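Local atomic coordinates of glycerol kinase, putative (Plasmodium falciparum, PDB entry 2W41), a protein that probably phosphorylates glycerol to sn-glycerol 3-phosphate at the expense of ATP, as an FGGY-family sugar kinase, and is bound here to ADP. Residues C270-G275 / H413-D418; F263-A268 / M407-L412; M428-D433 / S482-K487; L359-W364 / N397-S402. All blocks are in the same frame, centred on the assembly; numbering follows the deposited sequence.

Contact 1: residues C270-G275 / H413-D418; sequences CTYGTG and HVLRCD. With ADP (adenosine-5'-diphosphate), chain N.
Tyr272 N donates an almost straight hydrogen bond (177°) to Asp418 O at 2.7 Å, the last of three backbone bonds that pair strands 267-272 and 414-418 in parallel. Behind it come Asp418 N to Cys270 O and Cys270 N to Arg416 O. Cys417 SG stands anti to its carbonyl carbon (chi1 -60°), which points it at the edge of the Tyr272 ring, 3.8 Å from CE1, while Cys270 SG lies over one ring face. Leu415 CD1 packs against Cys270 CB at 3.9 Å. On the face of Thr271 and Asp418, Thr271 OG1 stands 3.1 Å from Asp418 OD2, and Lys269 also reaches that hydroxyl. Further out, Leu396 of helix 381-407 touches Cys270 and Tyr272. Just past the strand, Thr274 OG1 bonds to ADP O3B at 2.6 Å and Thr274 N more weakly to O2B. In this actin-like kinase domain the paired strands thus carry the phosphate-binding turn, and Gly273 CA, 3.5 Å from ADP O1A, implies a diphosphate lying directly against backbone.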
loop_
_atom_site.group_PDB
_atom_site.type_symbol
_atom_site.label_atom_id
_atom_site.label_comp_id
_atom_site.label_asym_id
_atom_site.label_seq_id
_atom_site.Cartn_x
_atom_site.Cartn_y
_atom_site.Cartn_z
ATOM N N CYS B 270 -25.009 3.304 -14.080
ATOM C CA CYS B 270 -23.725 2.679 -13.736
ATOM C C CYS B 270 -23.948 1.399 -12.973
ATOM O O CYS B 270 -24.772 1.388 -12.073
ATOM C CB CYS B 270 -22.877 3.643 -12.911
ATOM S SG CYS B 270 -21.217 3.094 -12.529
ATOM N N THR B 271 -23.243 0.320 -13.341
ATOM C CA THR B 271 -23.238 -0.933 -12.553
ATOM C C THR B 271 -21.976 -0.984 -11.712
ATOM O O THR B 271 -20.875 -0.826 -12.246
ATOM C CB THR B 271 -23.314 -2.162 -13.448
ATOM O OG1 THR B 271 -24.565 -2.165 -14.161
ATOM C CG2 THR B 271 -23.168 -3.464 -12.647
ATOM N N TYR B 272 -22.115 -1.180 -10.394
ATOM C CA TYR B 272 -20.952 -1.362 -9.543
ATOM C C TYR B 272 -20.869 -2.764 -8.989
ATOM O O TYR B 272 -21.172 -3.004 -7.818
ATOM C CB TYR B 272 -20.977 -0.423 -8.356
ATOM C CG TYR B 272 -20.911 1.058 -8.587
ATOM C CD1 TYR B 272 -21.965 1.772 -8.806
ATOM C CD2 TYR B 272 -19.801 1.735 -8.437
ATOM C CE1 TYR B 272 -21.908 3.157 -8.942
ATOM C CE2 TYR B 272 -19.745 3.070 -8.581
ATOM C CZ TYR B 272 -20.794 3.794 -8.813
ATOM O OH TYR B 272 -20.709 5.168 -8.944
ATOM N N GLY B 273 -20.435 -3.686 -9.834
ATOM C CA GLY B 273 -20.159 -5.062 -9.452
ATOM C C GLY B 273 -18.665 -5.350 -9.488
ATOM O O GLY B 273 -17.839 -4.454 -9.273
ATOM N N THR B 274 -18.323 -6.614 -9.705
ATOM C CA THR B 274 -16.971 -6.993 -10.073
ATOM C C THR B 274 -16.437 -6.022 -11.149
ATOM O O THR B 274 -15.345 -5.444 -10.982
ATOM C CB THR B 274 -16.952 -8.437 -10.521
ATOM O OG1 THR B 274 -17.378 -9.203 -9.414
ATOM C CG2 THR B 274 -15.564 -8.898 -10.867
ATOM N N GLY B 275 -17.209 -5.828 -12.221
ATOM C CA GLY B 275 -16.913 -4.801 -13.176
ATOM C C GLY B 275 -17.654 -3.523 -12.804
ATOM O O GLY B 275 -18.762 -3.565 -12.256
ATOM N N HIS B 413 -28.193 14.354 -15.677
ATOM C CA HIS B 413 -29.562 14.434 -15.111
ATOM C C HIS B 413 -29.602 13.539 -13.900
ATOM O O HIS B 413 -29.898 13.990 -12.785
ATOM C CB HIS B 413 -30.700 14.059 -16.124
ATOM C CG HIS B 413 -30.947 15.104 -17.181
ATOM N ND1 HIS B 413 -30.751 16.459 -16.961
ATOM C CD2 HIS B 413 -31.371 14.995 -18.467
ATOM C CE1 HIS B 413 -31.031 17.132 -18.068
ATOM N NE2 HIS B 413 -31.404 16.268 -19.000
ATOM N N VAL B 414 -29.252 12.275 -14.124
ATOM C CA VAL B 414 -29.236 11.287 -13.053
ATOM C C VAL B 414 -28.205 10.192 -13.357
ATOM O O VAL B 414 -27.738 10.056 -14.505
ATOM C CB VAL B 414 -30.673 10.743 -12.771
ATOM C CG1 VAL B 414 -31.157 9.789 -13.902
ATOM C CG2 VAL B 414 -30.737 10.084 -11.419
ATOM N N LEU B 415 -27.820 9.452 -12.321
ATOM C CA LEU B 415 -27.058 8.220 -12.469
ATOM C C LEU B 415 -27.793 7.135 -11.685
ATOM O O LEU B 415 -27.739 7.114 -10.466
ATOM C CB LEU B 415 -25.591 8.371 -11.996
ATOM C CG LEU B 415 -24.597 7.223 -12.275
ATOM C CD1 LEU B 415 -24.428 7.076 -13.708
ATOM C CD2 LEU B 415 -23.251 7.468 -11.662
ATOM N N ARG B 416 -28.467 6.250 -12.412
ATOM C CA ARG B 416 -29.148 5.098 -11.853
ATOM C C ARG B 416 -28.154 3.980 -11.681
ATOM O O ARG B 416 -27.507 3.623 -12.636
ATOM C CB ARG B 416 -30.319 4.627 -12.762
ATOM C CG ARG B 416 -31.359 5.720 -13.156
ATOM C CD ARG B 416 -32.587 5.811 -12.241
ATOM N NE ARG B 416 -33.285 4.532 -12.073
ATOM C CZ ARG B 416 -34.196 4.284 -11.132
ATOM N NH1 ARG B 416 -34.518 5.229 -10.274
ATOM N NH2 ARG B 416 -34.785 3.097 -11.048
ATOM N N CYS B 417 -28.072 3.408 -10.474
ATOM C CA CYS B 417 -26.981 2.504 -10.107
ATOM C C CYS B 417 -27.482 1.179 -9.628
ATOM O O CYS B 417 -28.538 1.075 -8.984
ATOM C CB CYS B 417 -26.074 3.120 -9.030
ATOM S SG CYS B 417 -25.304 4.658 -9.553
ATOM N N ASP B 418 -26.721 0.147 -9.944
ATOM C CA ASP B 418 -27.008 -1.171 -9.444
ATOM C C ASP B 418 -25.683 -1.901 -9.133
ATOM O O ASP B 418 -24.600 -1.311 -9.249
ATOM C CB ASP B 418 -27.984 -1.928 -10.370
ATOM C CG ASP B 418 -27.562 -1.910 -11.864
ATOM O OD1 ASP B 418 -27.845 -0.937 -12.632
ATOM O OD2 ASP B 418 -26.965 -2.898 -12.291
HETATM P PB ADP N . -20.955 -9.318 -10.149
HETATM O O1B ADP N . -22.173 -10.203 -10.314
HETATM O O2B ADP N . -20.875 -8.113 -11.101
HETATM O O3B ADP N . -19.702 -10.165 -10.110
HETATM P PA ADP N . -22.225 -8.048 -7.766
HETATM O O1A ADP N . -22.953 -6.953 -8.505
HETATM O O2A ADP N . -22.985 -9.203 -7.125
HETATM O O3A ADP N . -21.002 -8.671 -8.649
HETATM O "O5'" ADP N . -21.376 -7.340 -6.593
HETATM C "C5'" ADP N . -20.180 -7.940 -6.127
HETATM C "C4'" ADP N . -19.093 -6.865 -6.084
HETATM O "O4'" ADP N . -19.417 -5.890 -5.092
HETATM C "C3'" ADP N . -17.768 -7.436 -5.630
HETATM O "O3'" ADP N . -16.762 -6.590 -6.181
HETATM C "C2'" ADP N . -17.792 -7.226 -4.134
HETATM O "O2'" ADP N . -16.490 -7.310 -3.545
HETATM C "C1'" ADP N . -18.421 -5.845 -4.056
HETATM N N9 ADP N . -19.060 -5.474 -2.756
HETATM C C8 ADP N . -20.002 -6.193 -2.115
HETATM N N7 ADP N . -20.407 -5.587 -0.969
HETATM C C5 ADP N . -19.724 -4.434 -0.859
HETATM C C6 ADP N . -19.673 -3.317 0.116
HETATM N N6 ADP N . -20.458 -3.359 1.199
HETATM N N1 ADP N . -18.817 -2.284 -0.101
HETATM C C2 ADP N . -18.001 -2.249 -1.185
HETATM N N3 ADP N . -17.999 -3.228 -2.125
HETATM C C4 ADP N . -18.833 -4.342 -2.033
#

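Contact 2: residues F263-A268 / M407-L412; sequences FDEGEA and MGIEML. With EDO (1,2-ethanediol), chain V.
Leu412 and Ala268 form the buried part of this contact, with Leu412 CG 4.0 Å from Ala268 CB. The same leucine lays CD1 against the carbonyl oxygen of Gly266 at 3.8 Å, and Ile409 CD1 comes within 4.2 Å of Gly266 CA. Gly266, with positive phi, belongs to the type II turn from Asp264 to Glu267, which is closed by Glu267 N bonding to Asp264 O. Leu412, Ala268 and Gly266 are buried, whereas Glu265, Met407 and Ile409 are partly exposed. Glu265 is bent at chi2 (80°), which folds its carboxylate back beside Met407 and Ile409; OE1 lies 3.8 Å from both Met407 CE and Ile409 CG2. An ethanediol, probably from the crystallisation liquor, receives a weak bond from Glu265 N. No hydrogen bond joins the two segments. Helix 381-407 closes in a Schellman motif, with Gly408 the first residue to leave helical angles, and the loop that follows runs alongside residues 266-268 toward strand 414-418, where Ile280 of strand 276-281 touches Ala268, Met407 and Leu412.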
loop_
_atom_site.group_PDB
_atom_site.type_symbol
_atom_site.label_atom_id
_atom_site.label_comp_id
_atom_site.label_asym_id
_atom_site.label_seq_id
_atom_site.Cartn_x
_atom_site.Cartn_y
_atom_site.Cartn_z
ATOM N N PHE B 263 -34.360 6.872 -20.404
ATOM C CA PHE B 263 -35.015 7.115 -21.730
ATOM C C PHE B 263 -34.634 8.406 -22.481
ATOM O O PHE B 263 -34.806 8.483 -23.707
ATOM C CB PHE B 263 -36.545 7.012 -21.630
ATOM C CG PHE B 263 -37.059 5.621 -21.343
ATOM C CD1 PHE B 263 -36.722 4.547 -22.160
ATOM C CD2 PHE B 263 -37.901 5.390 -20.248
ATOM C CE1 PHE B 263 -37.220 3.263 -21.901
ATOM C CE2 PHE B 263 -38.410 4.105 -19.971
ATOM C CZ PHE B 263 -38.080 3.047 -20.797
ATOM N N ASP B 264 -34.103 9.389 -21.753
ATOM C CA ASP B 264 -33.818 10.722 -22.282
ATOM C C ASP B 264 -32.327 11.100 -22.206
ATOM O O ASP B 264 -31.579 10.557 -21.347
ATOM C CB ASP B 264 -34.605 11.795 -21.482
ATOM C CG ASP B 264 -36.128 11.505 -21.377
ATOM O OD1 ASP B 264 -36.776 10.847 -22.265
ATOM O OD2 ASP B 264 -36.665 11.951 -20.343
ATOM N N GLU B 265 -31.918 12.068 -23.041
ATOM C CA GLU B 265 -30.502 12.458 -23.129
ATOM C C GLU B 265 -29.975 12.957 -21.801
ATOM O O GLU B 265 -30.683 13.631 -21.075
ATOM C CB GLU B 265 -30.168 13.404 -24.329
ATOM C CG GLU B 265 -30.193 14.917 -24.129
ATOM C CD GLU B 265 -28.929 15.529 -23.448
ATOM O OE1 GLU B 265 -27.777 15.408 -23.964
ATOM O OE2 GLU B 265 -29.106 16.192 -22.381
ATOM N N GLY B 266 -28.748 12.597 -21.450
ATOM C CA GLY B 266 -28.164 13.073 -20.189
ATOM C C GLY B 266 -28.533 12.176 -19.034
ATOM O O GLY B 266 -28.086 12.377 -17.907
ATOM N N GLU B 267 -29.364 11.181 -19.319
ATOM C CA GLU B 267 -29.651 10.100 -18.367
ATOM C C GLU B 267 -28.660 8.957 -18.506
ATOM O O GLU B 267 -28.390 8.519 -19.603
ATOM C CB GLU B 267 -31.085 9.614 -18.547
ATOM C CG GLU B 267 -31.984 10.158 -17.466
ATOM C CD GLU B 267 -33.439 10.202 -17.827
ATOM O OE1 GLU B 267 -33.854 9.591 -18.832
ATOM O OE2 GLU B 267 -34.185 10.874 -17.086
ATOM N N ALA B 268 -28.121 8.507 -17.377
ATOM C CA ALA B 268 -27.001 7.549 -17.339
ATOM C C ALA B 268 -27.265 6.427 -16.347
ATOM O O ALA B 268 -27.923 6.666 -15.360
ATOM C CB ALA B 268 -25.685 8.270 -16.976
ATOM N N MET B 407 -20.223 15.377 -25.068
ATOM C CA MET B 407 -21.662 15.574 -25.346
ATOM C C MET B 407 -22.081 17.046 -25.374
ATOM O O MET B 407 -23.179 17.380 -25.834
ATOM C CB MET B 407 -22.529 14.829 -24.333
ATOM C CG MET B 407 -22.429 13.325 -24.378
ATOM S SD MET B 407 -23.270 12.581 -22.952
ATOM C CE MET B 407 -25.022 12.881 -23.326
ATOM N N GLY B 408 -21.215 17.913 -24.854
ATOM C CA GLY B 408 -21.454 19.325 -24.816
ATOM C C GLY B 408 -22.337 19.732 -23.676
ATOM O O GLY B 408 -22.860 20.853 -23.676
ATOM N N ILE B 409 -22.513 18.837 -22.706
ATOM C CA ILE B 409 -23.347 19.133 -21.501
ATOM C C ILE B 409 -22.467 19.391 -20.278
ATOM O O ILE B 409 -21.244 19.200 -20.333
ATOM C CB ILE B 409 -24.465 18.058 -21.225
ATOM C CG1 ILE B 409 -23.869 16.710 -20.748
ATOM C CG2 ILE B 409 -25.311 17.868 -22.462
ATOM C CD1 ILE B 409 -24.914 15.654 -20.218
ATOM N N GLU B 410 -23.075 19.855 -19.194
ATOM C CA GLU B 410 -22.322 20.231 -18.011
ATOM C C GLU B 410 -22.517 19.295 -16.832
ATOM O O GLU B 410 -21.742 19.301 -15.907
ATOM C CB GLU B 410 -22.680 21.673 -17.602
ATOM C CG GLU B 410 -21.668 22.735 -18.093
ATOM C CD GLU B 410 -22.341 24.023 -18.617
ATOM O OE1 GLU B 410 -23.539 24.278 -18.279
ATOM O OE2 GLU B 410 -21.654 24.782 -19.363
ATOM N N MET B 411 -23.558 18.491 -16.860
ATOM C CA MET B 411 -23.928 17.698 -15.706
ATOM C C MET B 411 -24.892 16.591 -16.153
ATOM O O MET B 411 -25.692 16.804 -17.079
ATOM C CB MET B 411 -24.588 18.617 -14.645
ATOM C CG MET B 411 -25.100 17.940 -13.382
ATOM S SD MET B 411 -25.503 19.115 -12.087
ATOM C CE MET B 411 -23.971 20.054 -11.936
ATOM N N LEU B 412 -24.798 15.428 -15.495
ATOM C CA LEU B 412 -25.768 14.341 -15.641
ATOM C C LEU B 412 -27.095 14.671 -14.978
ATOM O O LEU B 412 -27.118 15.190 -13.855
ATOM C CB LEU B 412 -25.201 13.074 -15.004
ATOM C CG LEU B 412 -24.645 11.929 -15.862
ATOM C CD1 LEU B 412 -24.287 12.313 -17.336
ATOM C CD2 LEU B 412 -23.486 11.257 -15.127
HETATM C C1 EDO V . -33.606 13.090 -27.707
HETATM O O1 EDO V . -32.942 13.944 -28.669
HETATM C C2 EDO V . -33.291 13.560 -26.279
HETATM O O2 EDO V . -34.162 12.953 -25.312
#

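Contact 3: residues M428-D433 / S482-K487; sequences MQFNSD and SKMDDK
The lead-in to the C-terminal helix 486-504 is fastened here to the flank of helix 425-435, in the C-terminal domain of the actin-like kinase fold. Asp433 is the anchor. Its OD1 accepts Lys483 N at 2.8 Å on the syn side, 30° out of the carboxylate plane, and Gln429 NE2 at 3.0 Å from the other face of that plane. Gln429 and Asp433 are one helical turn apart, and the glutamine amide, with the aspartate oxygen close to its plane, also donates to His481 O. Such a double grip would fix the rotation of the carboxylate and probably favour its charged form. Lys483 passes its aliphatic chain across the Gln429 amide at about a right angle, CE lying 3.6 Å from OE1. Met484 crosses Asp433 in similar fashion, CB against CB at 3.7 Å, and a bend at chi3 (-63°) turns its methyl back over the aspartate. Beyond, Asp485 N-caps the helix through Lys488 N. At the inner edge of the contact, Met484 CE comes to 4.5 Å from Phe430 CE1.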
loop_
_atom_site.group_PDB
_atom_site.type_symbol
_atom_site.label_atom_id
_atom_site.label_comp_id
_atom_site.label_asym_id
_atom_site.label_seq_id
_atom_site.Cartn_x
_atom_site.Cartn_y
_atom_site.Cartn_z
ATOM N N MET B 428 -21.740 5.259 -2.072
ATOM C CA MET B 428 -22.646 5.901 -3.050
ATOM C C MET B 428 -22.612 7.392 -2.895
ATOM O O MET B 428 -22.546 8.124 -3.876
ATOM C CB MET B 428 -24.086 5.404 -2.881
ATOM C CG MET B 428 -24.336 3.977 -3.413
ATOM S SD MET B 428 -24.065 3.787 -5.216
ATOM C CE MET B 428 -22.334 3.369 -5.235
ATOM N N GLN B 429 -22.628 7.834 -1.628
ATOM C CA GLN B 429 -22.615 9.275 -1.302
ATOM C C GLN B 429 -21.372 10.014 -1.788
ATOM O O GLN B 429 -21.512 11.099 -2.368
ATOM C CB GLN B 429 -22.881 9.533 0.190
ATOM C CG GLN B 429 -22.833 11.030 0.588
ATOM C CD GLN B 429 -23.956 11.822 -0.013
ATOM O OE1 GLN B 429 -25.117 11.531 0.255
ATOM N NE2 GLN B 429 -23.632 12.833 -0.833
ATOM N N PHE B 430 -20.186 9.434 -1.567
ATOM C CA PHE B 430 -18.914 9.953 -2.132
ATOM C C PHE B 430 -18.880 10.066 -3.676
ATOM O O PHE B 430 -18.280 11.022 -4.243
ATOM C CB PHE B 430 -17.708 9.132 -1.654
ATOM C CG PHE B 430 -16.365 9.734 -2.054
ATOM C CD1 PHE B 430 -15.824 10.810 -1.340
ATOM C CD2 PHE B 430 -15.665 9.251 -3.165
ATOM C CE1 PHE B 430 -14.607 11.396 -1.719
ATOM C CE2 PHE B 430 -14.418 9.852 -3.569
ATOM C CZ PHE B 430 -13.892 10.907 -2.826
ATOM N N ASN B 431 -19.490 9.106 -4.362
ATOM C CA ASN B 431 -19.545 9.164 -5.834
ATOM C C ASN B 431 -20.424 10.350 -6.284
ATOM O O ASN B 431 -20.142 11.061 -7.229
ATOM C CB ASN B 431 -20.153 7.846 -6.399
ATOM C CG ASN B 431 -19.136 6.760 -6.613
ATOM O OD1 ASN B 431 -18.625 6.605 -7.682
ATOM N ND2 ASN B 431 -18.849 6.014 -5.594
ATOM N N SER B 432 -21.535 10.524 -5.605
ATOM C CA SER B 432 -22.424 11.675 -5.800
ATOM C C SER B 432 -21.690 13.016 -5.592
ATOM O O SER B 432 -21.748 13.928 -6.434
ATOM C CB SER B 432 -23.620 11.528 -4.865
ATOM O OG SER B 432 -24.639 12.387 -5.274
ATOM N N ASP B 433 -20.944 13.113 -4.497
ATOM C CA ASP B 433 -20.091 14.287 -4.275
ATOM C C ASP B 433 -19.088 14.594 -5.389
ATOM O O ASP B 433 -19.060 15.726 -5.912
ATOM C CB ASP B 433 -19.330 14.157 -2.961
ATOM C CG ASP B 433 -20.238 14.168 -1.735
ATOM O OD1 ASP B 433 -21.433 14.550 -1.819
ATOM O OD2 ASP B 433 -19.727 13.790 -0.663
ATOM N N SER B 482 -25.517 15.598 -4.198
ATOM C CA SER B 482 -24.181 16.058 -3.851
ATOM C C SER B 482 -24.142 16.978 -2.614
ATOM O O SER B 482 -24.828 18.021 -2.582
ATOM C CB SER B 482 -23.559 16.776 -5.030
ATOM O OG SER B 482 -22.537 17.609 -4.534
ATOM N N LYS B 483 -23.328 16.584 -1.622
ATOM C CA LYS B 483 -23.114 17.346 -0.396
ATOM C C LYS B 483 -21.740 18.040 -0.332
ATOM O O LYS B 483 -21.339 18.515 0.716
ATOM C CB LYS B 483 -23.280 16.455 0.812
ATOM C CG LYS B 483 -24.661 15.998 1.119
ATOM C CD LYS B 483 -24.516 14.873 2.106
ATOM C CE LYS B 483 -25.849 14.277 2.494
ATOM N NZ LYS B 483 -26.518 15.134 3.519
ATOM N N MET B 484 -21.048 18.151 -1.463
ATOM C CA MET B 484 -19.693 18.706 -1.520
ATOM C C MET B 484 -19.666 19.973 -2.353
ATOM O O MET B 484 -20.205 20.017 -3.457
ATOM C CB MET B 484 -18.727 17.652 -2.097
ATOM C CG MET B 484 -17.271 18.082 -2.322
ATOM S SD MET B 484 -16.166 16.746 -2.868
ATOM C CE MET B 484 -16.170 15.605 -1.508
ATOM N N ASP B 485 -19.022 21.001 -1.821
ATOM C CA ASP B 485 -18.889 22.295 -2.516
ATOM C C ASP B 485 -17.849 22.203 -3.628
ATOM O O ASP B 485 -16.882 21.463 -3.495
ATOM C CB ASP B 485 -18.500 23.404 -1.506
ATOM C CG ASP B 485 -17.256 23.050 -0.654
ATOM O OD1 ASP B 485 -16.182 23.629 -0.948
ATOM O OD2 ASP B 485 -17.359 22.202 0.306
ATOM N N ASP B 486 -18.038 22.968 -4.700
ATOM C CA ASP B 486 -17.171 22.872 -5.862
ATOM C C ASP B 486 -15.724 23.180 -5.602
ATOM O O ASP B 486 -14.863 22.645 -6.288
ATOM C CB ASP B 486 -17.673 23.678 -7.070
ATOM C CG ASP B 486 -17.107 23.109 -8.451
ATOM O OD1 ASP B 486 -17.106 21.858 -8.678
ATOM O OD2 ASP B 486 -16.684 23.922 -9.314
ATOM N N LYS B 487 -15.439 24.007 -4.612
ATOM C CA LYS B 487 -14.038 24.283 -4.236
ATOM C C LYS B 487 -13.308 23.050 -3.640
ATOM O O LYS B 487 -12.105 22.819 -3.896
ATOM C CB LYS B 487 -13.951 25.482 -3.260
ATOM C CG LYS B 487 -12.595 26.234 -3.252
ATOM C CD LYS B 487 -12.208 26.598 -1.813
ATOM C CE LYS B 487 -11.036 27.585 -1.713
ATOM N NZ LYS B 487 -10.843 28.020 -0.304
#

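Contact 4: residues L359-W364 / N397-S402; sequences LYAPRW and NEIVDS
Arg363 grips Glu398 side-on in a salt bridge, through NE and NH2, with the guanidinium and carboxylate planes 58° apart. Glu398 OE2 sits at the guanidinium edge, in plane, 3.3 Å from NH2. Arg363 NE meets the syn lone pair of Glu398 OE1 at 3.0 Å, the oxygen lying 29° out of the guanidinium plane. A bend in the arginine chain at chi2 (-98°) brings NE to the carboxylate. Trp496 of helix 486-504 gives OE2 a further hydrogen bond. One face of the Trp364 ring carries Ala361 N over its centre, in a turn closed by Trp364 N bonding to Tyr360 O. Pro362, preceded by a cis peptide bond, crosses Glu398 at about a right angle, with CD 3.5 Å from OE1. Ile399 CG1 lies 3.2 Å from Ala361 O, and Ser402 OG loosely beside Pro362 CB, 4.4 Å away. This is a loop docked on a helix: the connection between strands 351-353 and 370-375 rests on helix 381-407, the salt bridge beside the packing of Ala361 and Pro362 on Ile399 and Ser402.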
loop_
_atom_site.group_PDB
_atom_site.type_symbol
_atom_site.label_atom_id
_atom_site.label_comp_id
_atom_site.label_asym_id
_atom_site.label_seq_id
_atom_site.Cartn_x
_atom_site.Cartn_y
_atom_site.Cartn_z
ATOM N N LEU B 359 -4.586 1.934 -16.200
ATOM C CA LEU B 359 -5.650 2.946 -16.244
ATOM C C LEU B 359 -6.275 2.884 -17.607
ATOM O O LEU B 359 -5.589 2.914 -18.614
ATOM C CB LEU B 359 -5.125 4.370 -15.969
ATOM C CG LEU B 359 -4.681 4.542 -14.487
ATOM C CD1 LEU B 359 -3.878 5.770 -14.258
ATOM C CD2 LEU B 359 -5.853 4.468 -13.473
ATOM N N TYR B 360 -7.595 2.772 -17.617
ATOM C CA TYR B 360 -8.393 2.806 -18.811
ATOM C C TYR B 360 -8.681 4.260 -19.272
ATOM O O TYR B 360 -7.878 5.151 -19.036
ATOM C CB TYR B 360 -9.671 2.012 -18.534
ATOM C CG TYR B 360 -9.434 0.593 -18.089
ATOM C CD1 TYR B 360 -9.684 -0.470 -18.962
ATOM C CD2 TYR B 360 -9.005 0.300 -16.793
ATOM C CE1 TYR B 360 -9.483 -1.806 -18.568
ATOM C CE2 TYR B 360 -8.786 -1.026 -16.380
ATOM C CZ TYR B 360 -9.030 -2.077 -17.270
ATOM O OH TYR B 360 -8.847 -3.402 -16.898
ATOM N N ALA B 361 -9.827 4.484 -19.923
ATOM C CA ALA B 361 -10.195 5.820 -20.462
ATOM C C ALA B 361 -10.321 6.854 -19.349
ATOM O O ALA B 361 -10.757 6.497 -18.249
ATOM C CB ALA B 361 -11.461 5.737 -21.231
ATOM N N PRO B 362 -9.921 8.129 -19.588
ATOM C CA PRO B 362 -9.371 8.797 -20.802
ATOM C C PRO B 362 -7.878 8.627 -21.043
ATOM O O PRO B 362 -7.399 8.852 -22.137
ATOM C CB PRO B 362 -9.674 10.273 -20.539
ATOM C CG PRO B 362 -9.683 10.390 -19.041
ATOM C CD PRO B 362 -10.027 9.068 -18.442
ATOM N N ARG B 363 -7.151 8.217 -20.020
ATOM C CA ARG B 363 -5.686 8.193 -20.044
ATOM C C ARG B 363 -5.103 7.126 -20.975
ATOM O O ARG B 363 -4.113 7.386 -21.662
ATOM C CB ARG B 363 -5.174 7.933 -18.619
ATOM C CG ARG B 363 -5.978 8.627 -17.507
ATOM C CD ARG B 363 -5.226 9.880 -17.170
ATOM N NE ARG B 363 -5.691 10.556 -15.967
ATOM C CZ ARG B 363 -5.027 11.567 -15.428
ATOM N NH1 ARG B 363 -3.888 11.941 -15.983
ATOM N NH2 ARG B 363 -5.477 12.186 -14.343
ATOM N N TRP B 364 -5.726 5.943 -20.953
ATOM C CA TRP B 364 -5.260 4.715 -21.617
ATOM C C TRP B 364 -3.780 4.384 -21.368
ATOM O O TRP B 364 -2.916 4.488 -22.274
ATOM C CB TRP B 364 -5.598 4.744 -23.100
ATOM C CG TRP B 364 -7.060 4.712 -23.354
ATOM C CD1 TRP B 364 -7.854 5.750 -23.847
ATOM C CD2 TRP B 364 -7.936 3.598 -23.158
ATOM N NE1 TRP B 364 -9.144 5.323 -23.964
ATOM C CE2 TRP B 364 -9.232 4.013 -23.544
ATOM C CE3 TRP B 364 -7.758 2.292 -22.682
ATOM C CZ2 TRP B 364 -10.344 3.156 -23.478
ATOM C CZ3 TRP B 364 -8.873 1.436 -22.627
ATOM C CH2 TRP B 364 -10.144 1.881 -23.025
ATOM N N ASN B 397 -15.287 9.308 -12.258
ATOM C CA ASN B 397 -15.452 10.712 -12.527
ATOM C C ASN B 397 -14.702 11.199 -13.768
ATOM O O ASN B 397 -15.211 11.998 -14.525
ATOM C CB ASN B 397 -15.017 11.527 -11.324
ATOM C CG ASN B 397 -15.115 12.991 -11.584
ATOM O OD1 ASN B 397 -16.133 13.452 -12.156
ATOM N ND2 ASN B 397 -14.061 13.748 -11.213
ATOM N N GLU B 398 -13.497 10.702 -13.991
ATOM C CA GLU B 398 -12.760 10.997 -15.225
ATOM C C GLU B 398 -13.498 10.585 -16.470
ATOM O O GLU B 398 -13.449 11.279 -17.482
ATOM C CB GLU B 398 -11.408 10.312 -15.213
ATOM C CG GLU B 398 -10.473 10.870 -14.139
ATOM C CD GLU B 398 -9.046 10.705 -14.490
ATOM O OE1 GLU B 398 -8.721 10.739 -15.683
ATOM O OE2 GLU B 398 -8.227 10.530 -13.586
ATOM N N ILE B 399 -14.174 9.460 -16.411
ATOM C CA ILE B 399 -14.962 8.981 -17.529
ATOM C C ILE B 399 -16.186 9.824 -17.734
ATOM O O ILE B 399 -16.395 10.292 -18.847
ATOM C CB ILE B 399 -15.238 7.441 -17.434
ATOM C CG1 ILE B 399 -13.946 6.744 -17.889
ATOM C CG2 ILE B 399 -16.415 7.041 -18.299
ATOM C CD1 ILE B 399 -13.840 5.325 -17.579
ATOM N N VAL B 400 -16.954 10.076 -16.668
ATOM C CA VAL B 400 -18.074 11.007 -16.753
ATOM C C VAL B 400 -17.645 12.346 -17.270
ATOM O O VAL B 400 -18.271 12.875 -18.142
ATOM C CB VAL B 400 -18.791 11.211 -15.419
ATOM C CG1 VAL B 400 -19.795 12.357 -15.531
ATOM C CG2 VAL B 400 -19.507 9.917 -14.980
ATOM N N ASP B 401 -16.561 12.907 -16.746
ATOM C CA ASP B 401 -16.129 14.232 -17.198
ATOM C C ASP B 401 -15.669 14.236 -18.669
ATOM O O ASP B 401 -15.843 15.220 -19.373
ATOM C CB ASP B 401 -15.130 14.869 -16.244
ATOM C CG ASP B 401 -14.556 16.194 -16.789
ATOM O OD1 ASP B 401 -15.311 17.208 -16.920
ATOM O OD2 ASP B 401 -13.335 16.225 -17.086
ATOM N N SER B 402 -15.175 13.093 -19.147
ATOM C CA SER B 402 -14.847 12.931 -20.549
ATOM C C SER B 402 -16.103 12.886 -21.408
ATOM O O SER B 402 -16.267 13.665 -22.320
ATOM C CB SER B 402 -13.996 11.675 -20.771
ATOM O OG SER B 402 -13.563 11.559 -22.140
#

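Contact 1 is the buried core of the set, built on backbone bonds within the central sheet of the C-terminal domain, and it alone reaches ADP directly. Contact 2 uses the same strand 267-272 at its beginning, yet replaces hydrogen bonds by apolar packing at the end of the strand, where it meets the loop before 414-418; the two are joined where His413 N bonds to Gly266 O. Contact 3 lies farthest out, and contacts 2 and 4 are at similar, intermediate depth. Contacts 3 and 4 depend on carboxylates: one accepts amide N-H groups, the other forms a salt bridge with an arginine. Asn431 of 428-433 approaches the Tyr272 hydroxyl, connecting contacts 1 and 3, while Val400 packs against Leu412, connecting contacts 4 and 2.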